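Long-range contacts in protein HTP-2 (Caenorhabditis elegans, PDB 4TZM), which binds a closure motif of HTP-3 through its HORMA domain and probably takes part in assembling the meiotic chromosome axis: residues V185-L189 with C246-M251; I31-P35 with P237-A241; L60-S66 with M77-N83; T23-F28 with N68-E72. All blocks are in the same frame, centred on the assembly; numbering follows the deposited sequence.

Contact 1. Residues V185-L189 with C246-M251; sequences VLEPL and CWSKSM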
# COMPACT_ATOMS: atom_id res chain seq x y z
N VAL A 185 -16.84 -10.27 -0.40
CA VAL A 185 -16.66 -10.62 -1.81
C VAL A 185 -15.77 -11.84 -2.04
O VAL A 185 -16.18 -12.79 -2.71
CB VAL A 185 -16.07 -9.44 -2.61
CG1 VAL A 185 -15.85 -9.85 -4.07
CG2 VAL A 185 -16.99 -8.23 -2.53
N LEU A 186 -14.56 -11.80 -1.50
CA LEU A 186 -13.60 -12.89 -1.68
C LEU A 186 -14.00 -14.15 -0.91
O LEU A 186 -14.53 -14.07 0.20
CB LEU A 186 -12.20 -12.45 -1.26
CG LEU A 186 -11.52 -11.39 -2.12
CD1 LEU A 186 -10.11 -11.11 -1.61
CD2 LEU A 186 -11.49 -11.83 -3.57
N GLU A 187 -13.74 -15.30 -1.51
CA GLU A 187 -13.83 -16.57 -0.81
C GLU A 187 -12.69 -16.66 0.20
O GLU A 187 -11.68 -15.97 0.04
CB GLU A 187 -13.75 -17.75 -1.79
CG GLU A 187 -15.09 -18.42 -2.10
CD GLU A 187 -14.90 -19.77 -2.77
OE1 GLU A 187 -13.74 -20.14 -3.05
OE2 GLU A 187 -15.91 -20.46 -3.02
N PRO A 188 -12.84 -17.49 1.24
CA PRO A 188 -11.73 -17.71 2.17
C PRO A 188 -10.52 -18.33 1.47
O PRO A 188 -10.70 -19.07 0.51
CB PRO A 188 -12.32 -18.69 3.20
CG PRO A 188 -13.82 -18.50 3.10
CD PRO A 188 -14.08 -18.18 1.66
N LEU A 189 -9.32 -18.02 1.95
CA LEU A 189 -8.11 -18.63 1.42
C LEU A 189 -8.10 -20.13 1.73
O LEU A 189 -8.68 -20.56 2.72
CB LEU A 189 -6.86 -17.96 1.99
CG LEU A 189 -6.47 -16.61 1.37
CD1 LEU A 189 -5.28 -16.00 2.10
CD2 LEU A 189 -6.16 -16.79 -0.11
N CYS A 246 -6.29 -5.97 -6.84
CA CYS A 246 -6.36 -7.32 -6.31
C CYS A 246 -6.68 -8.32 -7.41
O CYS A 246 -7.71 -8.22 -8.08
CB CYS A 246 -7.41 -7.42 -5.19
SG CYS A 246 -7.66 -9.09 -4.52
N TRP A 247 -5.77 -9.27 -7.60
CA TRP A 247 -6.04 -10.45 -8.41
C TRP A 247 -6.29 -11.60 -7.45
O TRP A 247 -5.62 -11.70 -6.42
CB TRP A 247 -4.86 -10.77 -9.34
CG TRP A 247 -4.71 -9.84 -10.49
CD1 TRP A 247 -5.40 -9.87 -11.67
CD2 TRP A 247 -3.79 -8.74 -10.60
NE1 TRP A 247 -4.98 -8.86 -12.50
CE2 TRP A 247 -3.99 -8.15 -11.86
CE3 TRP A 247 -2.82 -8.20 -9.75
CZ2 TRP A 247 -3.26 -7.04 -12.30
CZ3 TRP A 247 -2.09 -7.10 -10.18
CH2 TRP A 247 -2.31 -6.54 -11.44
N SER A 248 -7.26 -12.45 -7.76
CA SER A 248 -7.59 -13.52 -6.82
C SER A 248 -8.29 -14.72 -7.46
O SER A 248 -9.16 -14.56 -8.33
CB SER A 248 -8.46 -12.97 -5.69
OG SER A 248 -8.58 -13.91 -4.64
N LYS A 249 -7.91 -15.91 -7.03
CA LYS A 249 -8.61 -17.13 -7.38
C LYS A 249 -9.92 -17.20 -6.61
O LYS A 249 -10.87 -17.86 -7.03
CB LYS A 249 -7.76 -18.36 -7.07
CG LYS A 249 -6.66 -18.66 -8.07
CD LYS A 249 -7.24 -19.01 -9.43
CE LYS A 249 -6.29 -19.90 -10.22
NZ LYS A 249 -6.78 -20.17 -11.60
N SER A 250 -9.97 -16.50 -5.48
CA SER A 250 -11.09 -16.57 -4.55
C SER A 250 -12.24 -15.63 -4.93
O SER A 250 -13.15 -15.41 -4.13
CB SER A 250 -10.61 -16.26 -3.13
OG SER A 250 -9.49 -17.06 -2.78
N MET A 251 -12.19 -15.09 -6.14
CA MET A 251 -13.20 -14.14 -6.59
C MET A 251 -14.23 -14.80 -7.52
O MET A 251 -13.94 -15.09 -8.68
CB MET A 251 -12.54 -12.96 -7.31
CG MET A 251 -13.38 -11.68 -7.33
SD MET A 251 -12.58 -10.35 -8.24
CE MET A 251 -10.93 -10.38 -7.55

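Contact 2. Residues I31-P35 with P237-A241; sequences IVSDP and PGHHA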
# COMPACT_ATOMS: atom_id res chain seq x y z
N ILE A 31 -0.37 17.22 6.77
CA ILE A 31 -0.04 17.90 5.52
C ILE A 31 0.69 16.92 4.60
O ILE A 31 1.62 16.24 5.03
CB ILE A 31 0.84 19.15 5.76
CG1 ILE A 31 0.11 20.13 6.68
CG2 ILE A 31 1.19 19.82 4.44
CD1 ILE A 31 0.84 21.44 6.89
N VAL A 32 0.25 16.85 3.35
CA VAL A 32 0.82 15.90 2.39
C VAL A 32 1.17 16.57 1.07
O VAL A 32 1.40 15.90 0.06
CB VAL A 32 -0.16 14.74 2.10
CG1 VAL A 32 -0.42 13.93 3.36
CG2 VAL A 32 -1.47 15.28 1.52
N SER A 33 1.22 17.90 1.07
CA SER A 33 1.42 18.67 -0.17
C SER A 33 2.89 18.78 -0.58
O SER A 33 3.20 18.87 -1.77
CB SER A 33 0.81 20.06 -0.02
OG SER A 33 1.27 20.70 1.16
N ASP A 34 3.80 18.78 0.40
CA ASP A 34 5.23 18.89 0.12
C ASP A 34 5.85 17.51 -0.10
O ASP A 34 5.32 16.51 0.39
CB ASP A 34 5.93 19.64 1.26
CG ASP A 34 5.89 18.87 2.56
OD1 ASP A 34 4.90 19.02 3.31
OD2 ASP A 34 6.85 18.13 2.84
N PRO A 35 6.97 17.44 -0.86
CA PRO A 35 7.58 16.17 -1.28
C PRO A 35 7.88 15.17 -0.16
O PRO A 35 7.60 13.98 -0.32
CB PRO A 35 8.89 16.62 -1.93
CG PRO A 35 8.60 17.99 -2.44
CD PRO A 35 7.68 18.60 -1.42
N PRO A 237 -1.32 12.05 -3.11
CA PRO A 237 -0.78 13.16 -2.33
C PRO A 237 -0.04 14.15 -3.23
O PRO A 237 -0.17 14.08 -4.46
CB PRO A 237 0.17 12.48 -1.34
CG PRO A 237 0.51 11.18 -1.97
CD PRO A 237 -0.68 10.77 -2.77
N GLY A 238 0.73 15.05 -2.63
CA GLY A 238 1.38 16.11 -3.37
C GLY A 238 2.28 15.70 -4.52
O GLY A 238 2.25 16.32 -5.59
N HIS A 239 3.09 14.66 -4.34
CA HIS A 239 4.13 14.38 -5.32
C HIS A 239 4.24 12.91 -5.68
O HIS A 239 5.18 12.49 -6.34
CB HIS A 239 5.47 14.90 -4.80
CG HIS A 239 5.46 16.36 -4.51
ND1 HIS A 239 5.98 17.30 -5.37
CD2 HIS A 239 4.96 17.06 -3.45
CE1 HIS A 239 5.81 18.51 -4.86
NE2 HIS A 239 5.20 18.39 -3.70
N HIS A 240 3.25 12.12 -5.25
CA HIS A 240 3.26 10.70 -5.52
C HIS A 240 1.85 10.22 -5.85
O HIS A 240 0.87 10.90 -5.54
CB HIS A 240 3.79 9.92 -4.30
CG HIS A 240 5.15 10.34 -3.86
ND1 HIS A 240 5.38 11.47 -3.12
CD2 HIS A 240 6.37 9.78 -4.07
CE1 HIS A 240 6.68 11.60 -2.88
NE2 HIS A 240 7.30 10.58 -3.45
N ALA A 241 1.76 9.06 -6.48
CA ALA A 241 0.48 8.41 -6.71
C ALA A 241 0.64 6.90 -6.53
O ALA A 241 1.70 6.35 -6.83
CB ALA A 241 -0.07 8.74 -8.09

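Contact 3. Residues L60-S66 with M77-N83; sequences LEKEYFS and MTLSFKN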
# COMPACT_ATOMS: atom_id res chain seq x y z
N LEU A 60 -2.82 -13.45 8.98
CA LEU A 60 -2.28 -13.41 10.34
C LEU A 60 -3.41 -13.22 11.34
O LEU A 60 -4.32 -12.42 11.12
CB LEU A 60 -1.25 -12.29 10.49
CG LEU A 60 0.07 -12.46 9.74
CD1 LEU A 60 0.94 -11.23 9.95
CD2 LEU A 60 0.80 -13.71 10.20
N GLU A 61 -3.36 -13.96 12.45
CA GLU A 61 -4.38 -13.89 13.49
C GLU A 61 -4.40 -12.51 14.15
O GLU A 61 -3.41 -11.79 14.12
CB GLU A 61 -4.15 -14.97 14.56
CG GLU A 61 -4.17 -16.39 14.04
CD GLU A 61 -2.83 -16.84 13.49
OE1 GLU A 61 -2.81 -17.72 12.61
OE2 GLU A 61 -1.80 -16.30 13.94
N LYS A 62 -5.53 -12.18 14.77
CA LYS A 62 -5.74 -10.87 15.39
C LYS A 62 -4.73 -10.52 16.49
O LYS A 62 -4.63 -9.36 16.90
CB LYS A 62 -7.16 -10.78 15.96
CG LYS A 62 -7.47 -11.86 16.99
CD LYS A 62 -8.78 -11.60 17.71
CE LYS A 62 -8.99 -12.60 18.83
NZ LYS A 62 -10.21 -12.32 19.64
N GLU A 63 -3.99 -11.52 16.97
CA GLU A 63 -2.97 -11.30 18.00
C GLU A 63 -1.81 -10.44 17.48
O GLU A 63 -1.18 -9.70 18.24
CB GLU A 63 -2.43 -12.64 18.51
CG GLU A 63 -3.13 -13.18 19.76
CD GLU A 63 -4.60 -13.46 19.55
OE1 GLU A 63 -5.42 -12.96 20.35
OE2 GLU A 63 -4.95 -14.19 18.60
N TYR A 64 -1.54 -10.54 16.18
CA TYR A 64 -0.45 -9.80 15.55
C TYR A 64 -0.82 -8.34 15.26
O TYR A 64 0.02 -7.57 14.80
CB TYR A 64 -0.05 -10.49 14.24
CG TYR A 64 0.51 -11.88 14.44
CD1 TYR A 64 1.56 -12.10 15.32
CD2 TYR A 64 -0.02 -12.96 13.76
CE1 TYR A 64 2.08 -13.37 15.51
CE2 TYR A 64 0.49 -14.24 13.94
CZ TYR A 64 1.54 -14.43 14.82
OH TYR A 64 2.05 -15.70 15.01
N PHE A 65 -2.06 -7.97 15.55
CA PHE A 65 -2.56 -6.65 15.21
C PHE A 65 -3.07 -5.87 16.41
O PHE A 65 -3.22 -6.42 17.50
CB PHE A 65 -3.67 -6.75 14.18
CG PHE A 65 -3.27 -7.45 12.92
CD1 PHE A 65 -2.75 -6.74 11.85
CD2 PHE A 65 -3.42 -8.82 12.80
CE1 PHE A 65 -2.38 -7.39 10.68
CE2 PHE A 65 -3.05 -9.48 11.64
CZ PHE A 65 -2.53 -8.77 10.57
N SER A 66 -3.33 -4.59 16.20
CA SER A 66 -3.94 -3.75 17.23
C SER A 66 -5.02 -2.88 16.60
O SER A 66 -4.99 -2.61 15.40
CB SER A 66 -2.89 -2.89 17.93
OG SER A 66 -3.46 -2.20 19.02
N MET A 77 -7.26 -2.82 11.62
CA MET A 77 -6.24 -3.52 12.40
C MET A 77 -4.85 -3.29 11.82
O MET A 77 -4.57 -3.71 10.69
CB MET A 77 -6.55 -5.02 12.47
CG MET A 77 -7.92 -5.35 13.06
SD MET A 77 -8.17 -4.75 14.74
CE MET A 77 -7.12 -5.85 15.67
N THR A 78 -3.99 -2.62 12.58
CA THR A 78 -2.61 -2.38 12.16
C THR A 78 -1.64 -3.29 12.90
O THR A 78 -1.85 -3.58 14.08
CB THR A 78 -2.18 -0.92 12.39
OG1 THR A 78 -2.27 -0.61 13.79
CG2 THR A 78 -3.07 0.03 11.59
N LEU A 79 -0.59 -3.74 12.22
CA LEU A 79 0.39 -4.63 12.82
C LEU A 79 0.97 -4.04 14.11
O LEU A 79 1.27 -2.85 14.17
CB LEU A 79 1.51 -4.94 11.82
CG LEU A 79 1.16 -5.92 10.70
CD1 LEU A 79 2.15 -5.81 9.55
CD2 LEU A 79 1.10 -7.35 11.22
N SER A 80 1.10 -4.87 15.14
CA SER A 80 1.55 -4.41 16.45
C SER A 80 3.07 -4.50 16.58
O SER A 80 3.67 -5.51 16.21
CB SER A 80 0.88 -5.23 17.56
OG SER A 80 1.27 -4.76 18.83
N PHE A 81 3.68 -3.44 17.10
CA PHE A 81 5.13 -3.37 17.24
C PHE A 81 5.61 -4.08 18.50
O PHE A 81 6.82 -4.24 18.71
CB PHE A 81 5.60 -1.92 17.24
CG PHE A 81 5.52 -1.25 15.90
CD1 PHE A 81 6.57 -1.37 15.00
CD2 PHE A 81 4.41 -0.52 15.53
CE1 PHE A 81 6.50 -0.76 13.75
CE2 PHE A 81 4.33 0.09 14.30
CZ PHE A 81 5.38 -0.03 13.40
N LYS A 82 4.67 -4.51 19.34
CA LYS A 82 5.01 -5.24 20.56
C LYS A 82 5.20 -6.73 20.26
O LYS A 82 6.04 -7.39 20.88
CB LYS A 82 3.92 -5.05 21.62
CG LYS A 82 3.87 -3.65 22.21
CD LYS A 82 2.60 -3.44 23.04
CE LYS A 82 2.44 -1.98 23.45
NZ LYS A 82 1.08 -1.69 23.97
N ASN A 83 4.42 -7.25 19.32
CA ASN A 83 4.64 -8.61 18.82
C ASN A 83 5.84 -8.62 17.89
O ASN A 83 5.89 -7.85 16.93
CB ASN A 83 3.39 -9.12 18.11
CG ASN A 83 3.50 -10.59 17.71
OD1 ASN A 83 4.28 -10.95 16.82
ND2 ASN A 83 2.72 -11.44 18.36

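Contact 4. Residues T23-F28 with N68-E72; sequences TWSKLF and NYITE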
# COMPACT_ATOMS: atom_id res chain seq x y z
N THR A 23 -8.02 12.14 15.20
CA THR A 23 -7.91 10.72 14.88
C THR A 23 -6.98 10.46 13.70
O THR A 23 -6.15 9.56 13.74
CB THR A 23 -9.29 10.11 14.56
OG1 THR A 23 -10.21 10.43 15.62
CG2 THR A 23 -9.19 8.61 14.41
N TRP A 24 -7.13 11.27 12.65
CA TRP A 24 -6.30 11.15 11.46
C TRP A 24 -4.82 11.32 11.78
O TRP A 24 -3.97 10.61 11.24
CB TRP A 24 -6.73 12.17 10.40
CG TRP A 24 -5.85 12.19 9.19
CD1 TRP A 24 -4.79 13.02 8.96
CD2 TRP A 24 -5.95 11.35 8.03
NE1 TRP A 24 -4.22 12.75 7.74
CE2 TRP A 24 -4.91 11.72 7.15
CE3 TRP A 24 -6.81 10.32 7.65
CZ2 TRP A 24 -4.72 11.10 5.91
CZ3 TRP A 24 -6.62 9.70 6.43
CH2 TRP A 24 -5.58 10.09 5.57
N SER A 25 -4.51 12.27 12.67
CA SER A 25 -3.12 12.59 12.98
C SER A 25 -2.41 11.48 13.74
O SER A 25 -1.19 11.48 13.87
CB SER A 25 -3.05 13.89 13.79
OG SER A 25 -3.54 14.99 13.03
N LYS A 26 -3.18 10.52 14.24
CA LYS A 26 -2.62 9.42 15.02
C LYS A 26 -1.88 8.42 14.13
O LYS A 26 -0.99 7.70 14.60
CB LYS A 26 -3.73 8.70 15.79
CG LYS A 26 -3.22 7.70 16.81
CD LYS A 26 -4.32 6.77 17.29
CE LYS A 26 -3.76 5.71 18.22
NZ LYS A 26 -4.79 4.71 18.63
N LEU A 27 -2.23 8.39 12.85
CA LEU A 27 -1.62 7.44 11.91
C LEU A 27 -0.96 8.11 10.71
O LEU A 27 -0.04 7.54 10.11
CB LEU A 27 -2.67 6.44 11.42
CG LEU A 27 -3.09 5.35 12.39
CD1 LEU A 27 -4.29 4.59 11.84
CD2 LEU A 27 -1.94 4.41 12.65
N PHE A 28 -1.43 9.30 10.35
CA PHE A 28 -1.02 9.95 9.11
C PHE A 28 -0.56 11.39 9.30
O PHE A 28 -0.98 12.05 10.25
CB PHE A 28 -2.17 9.92 8.11
CG PHE A 28 -2.61 8.55 7.71
CD1 PHE A 28 -1.89 7.82 6.76
CD2 PHE A 28 -3.74 7.99 8.26
CE1 PHE A 28 -2.31 6.54 6.38
CE2 PHE A 28 -4.16 6.71 7.89
CZ PHE A 28 -3.44 5.99 6.95
N ASN A 68 -6.92 0.33 15.53
CA ASN A 68 -6.71 1.74 15.24
C ASN A 68 -7.92 2.33 14.55
O ASN A 68 -8.82 1.60 14.12
CB ASN A 68 -5.46 1.93 14.37
CG ASN A 68 -4.19 2.05 15.19
OD1 ASN A 68 -3.88 3.12 15.71
ND2 ASN A 68 -3.45 0.96 15.30
N TYR A 69 -7.95 3.66 14.45
CA TYR A 69 -9.02 4.36 13.75
C TYR A 69 -8.44 5.31 12.71
O TYR A 69 -7.43 5.97 12.96
CB TYR A 69 -9.89 5.14 14.73
CG TYR A 69 -10.79 4.31 15.62
CD1 TYR A 69 -10.28 3.63 16.72
CD2 TYR A 69 -12.15 4.20 15.35
CE1 TYR A 69 -11.10 2.87 17.54
CE2 TYR A 69 -12.98 3.45 16.16
CZ TYR A 69 -12.45 2.78 17.25
OH TYR A 69 -13.27 2.03 18.06
N ILE A 70 -9.08 5.37 11.55
CA ILE A 70 -8.73 6.33 10.52
C ILE A 70 -9.63 7.55 10.63
O ILE A 70 -9.19 8.69 10.48
CB ILE A 70 -8.85 5.71 9.12
CG1 ILE A 70 -8.09 4.39 9.07
CG2 ILE A 70 -8.35 6.68 8.06
CD1 ILE A 70 -8.50 3.50 7.94
N THR A 71 -10.91 7.29 10.87
CA THR A 71 -11.87 8.33 11.25
C THR A 71 -12.61 7.84 12.49
O THR A 71 -12.39 6.72 12.95
CB THR A 71 -12.87 8.65 10.12
OG1 THR A 71 -13.85 7.62 10.04
CG2 THR A 71 -12.16 8.77 8.79
N GLU A 72 -13.48 8.68 13.04
CA GLU A 72 -14.24 8.30 14.22
C GLU A 72 -15.18 7.14 13.91
O GLU A 72 -15.49 6.33 14.79
CB GLU A 72 -15.04 9.49 14.75
CG GLU A 72 -14.20 10.63 15.28
CD GLU A 72 -15.05 11.80 15.75
OE1 GLU A 72 -16.26 11.81 15.45
OE2 GLU A 72 -14.51 12.69 16.43

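Contact 1. Residues V185-L189 with C246-M251
Leu-186 holds CG anti to its carbonyl carbon (chi1 -68°) with an extended chi2 of -177°, and this carries CD2 across to Ser-248 and Met-251; the CB of Ser-250 points toward the other segment and rests on the backbone of Glu-187. In this HORMA domain the pair joins the loop after helix 164-185 to the end of strand 240-248. Leu-186 CD2 lies 3.7 Å from Ser-248 OG and 4.0 Å from Met-251 CB, while its other methyl, CD1, is directed at Cys-246 SG. One backbone bond joins the two segments: Glu-187 N gives its hydrogen to Ser-250 O over 2.7 Å, nearly straight at 174°. The same oxygen also receives a CA-H contact from Leu-186. Beyond the strand the chain bends in an ST turn, with Ser-250 N donating to Ser-248 OG at 3.1 Å. That hydroxyl is hydrogen-bonded to Glu-123 of the adjoining strand 123-133 as well, which ties the turn to the sheet. Arg-57 bonds Glu-187 O and packs against Leu-186, Leu-189 and Ser-250, so a single side chain spans both segments. At the middle of the contact Ser-250 CB approaches Glu-187 O to 3.4 Å and Glu-187 CB to 3.7 Å.

Contact 2. Residues I31-P35 with P237-A241
Pro-35 lies over one face of the His-239 ring, its CG 3.7 Å from the centroid of the imidazole and only 12° off the normal, a CH-pi contact. His-239 CG is anti to the carbonyl carbon (chi1 -58°), which carries the ring across to Pro-35 and Ser-33. At the edge of that ring His-239 NE2 gives a weak hydrogen bond to Ser-33 O at 2.8 Å, its angle at hydrogen 118°. A backbone bond joins Gly-238 N to Val-32 O at 2.9 Å, and beside it the CB atoms of Val-32 and Pro-237 are 4.1 Å apart. At the His-240 ring edge CE1 lies 3.6 Å from Pro-35 O. Behind this first shell stands helix 35-56, with Asp-34 at its N-cap in a salt bridge with Arg-37 and Ser-38 OG hydrogen-bonded to both His-240 ND1 and His-239 N. The contact joins the segment before the helix to the turn between strands 228-235 and 240-248 of the HORMA domain. The proline over one face and the carbonyl oxygen at the edge would together limit rotation of the imidazole; the weak bond is consistent with a proton on NE2, though its bent angle leaves this uncertain.

Contact 3. Residues L60-S66 with M77-N83
Phe-65 and Leu-79 lie side by side and point the same way, with Leu-79 CD2 3.5 Å from Phe-65 CE1. Leu-60 crosses Leu-79 at about a right angle and touches the same methyl through its CD1. Met-77 and Phe-65 pass at a slant, their CB atoms 3.8 Å apart. Bends at chi2 (-59°) and chi3 (-72°) fold the thioether back, so that Met-77 CE reaches Phe-65 CB at 3.9 Å. Farther along, the edge of the Tyr-64 ring is turned to the flat of the Asn-83 amide, the planes 86° apart, with Tyr-64 CD1 3.3 Å from both Asn-83 OD1 and ND2. Asn-83 OD1 also caps the backbone N of Ala-86, holding the amide at the start of helix 84-102. Ser-66 and Thr-78 form an antiparallel hydrogen-bonded pair, Ser-66 N to Thr-78 O at 2.8 Å and Thr-78 N to Ser-66 O at 3.0 Å; Ser-80 N extends the ladder to Tyr-64 O at 2.9 Å. Phe-65 packs on Leu-54 of helix 35-56, Leu-79 on Ile-89 of helix 84-102, and Leu-60 on the bound peptide. Such a pairing is typical of a beta hairpin, here strands 65-69 and 75-79 packed against helices of the HORMA domain.

Contact 4. Residues T23-F28 with N68-E72
Trp-24 and Phe-28 present their rings to Ile-70, whose CG2 comes obliquely to both, 3.8 Å from Trp-24 CZ3 and 4.2 Å from Phe-28 CE2. Phe-28 CB covers one face of the indole toward its rim, Trp-24 CH2 likewise one face of the phenyl ring, and Thr-71 O lies at the edge of the Tyr-69 ring, in its plane. Ile-70 belongs to a classic beta bulge, in which it and Thr-71 both face Leu-74 at the end of the hairpin of strands 65-69 and 75-79. Against this bulge packs the turn ahead of helix 35-56, where Trp-24 O accepts from both Leu-27 N and Phe-28 N. Trp-24 CG lies opposite its backbone N (chi1 175°), swinging the indole toward Ile-70, while its NE1 is bonded to Pro-29 O. Phe-28 also meets Phe-41 of that helix, and Ile-70 touches Val-175 of helix 164-185, so the pair sits among several HORMA-domain elements. On the strand side Thr-23 sets CG2 3.6 Å from Tyr-69 CB, and Leu-27 brings CD1 to 3.6 Å from Tyr-69 O. Leu-27 CD2 lies beside the Asn-68 amide, whose OD1 receives a weak hydrogen bond from the extended Lys-26, with NZ and OD1 3.4 Å apart.

From the N terminus, the chain first enters contact 4, whose loop runs from 23-28 to 68-72 and takes in helix 35-56. Contact 2 opens at 31-35, inside that loop, and closes only at 237-241, so the two cross. Contact 3, the hairpin, opens at 60-66 and closes at 77-83; it crosses contact 4, shares strand 65-69 with it, and is nested within contact 2. Contact 1 follows 3 and 4 in series but crosses contact 2, and both use strand 240-248 on opposite sides of the chain's centre, their own centres about 32 Å apart. Together they tie the N-terminal segment, hairpin, helix 164-185 and main sheet.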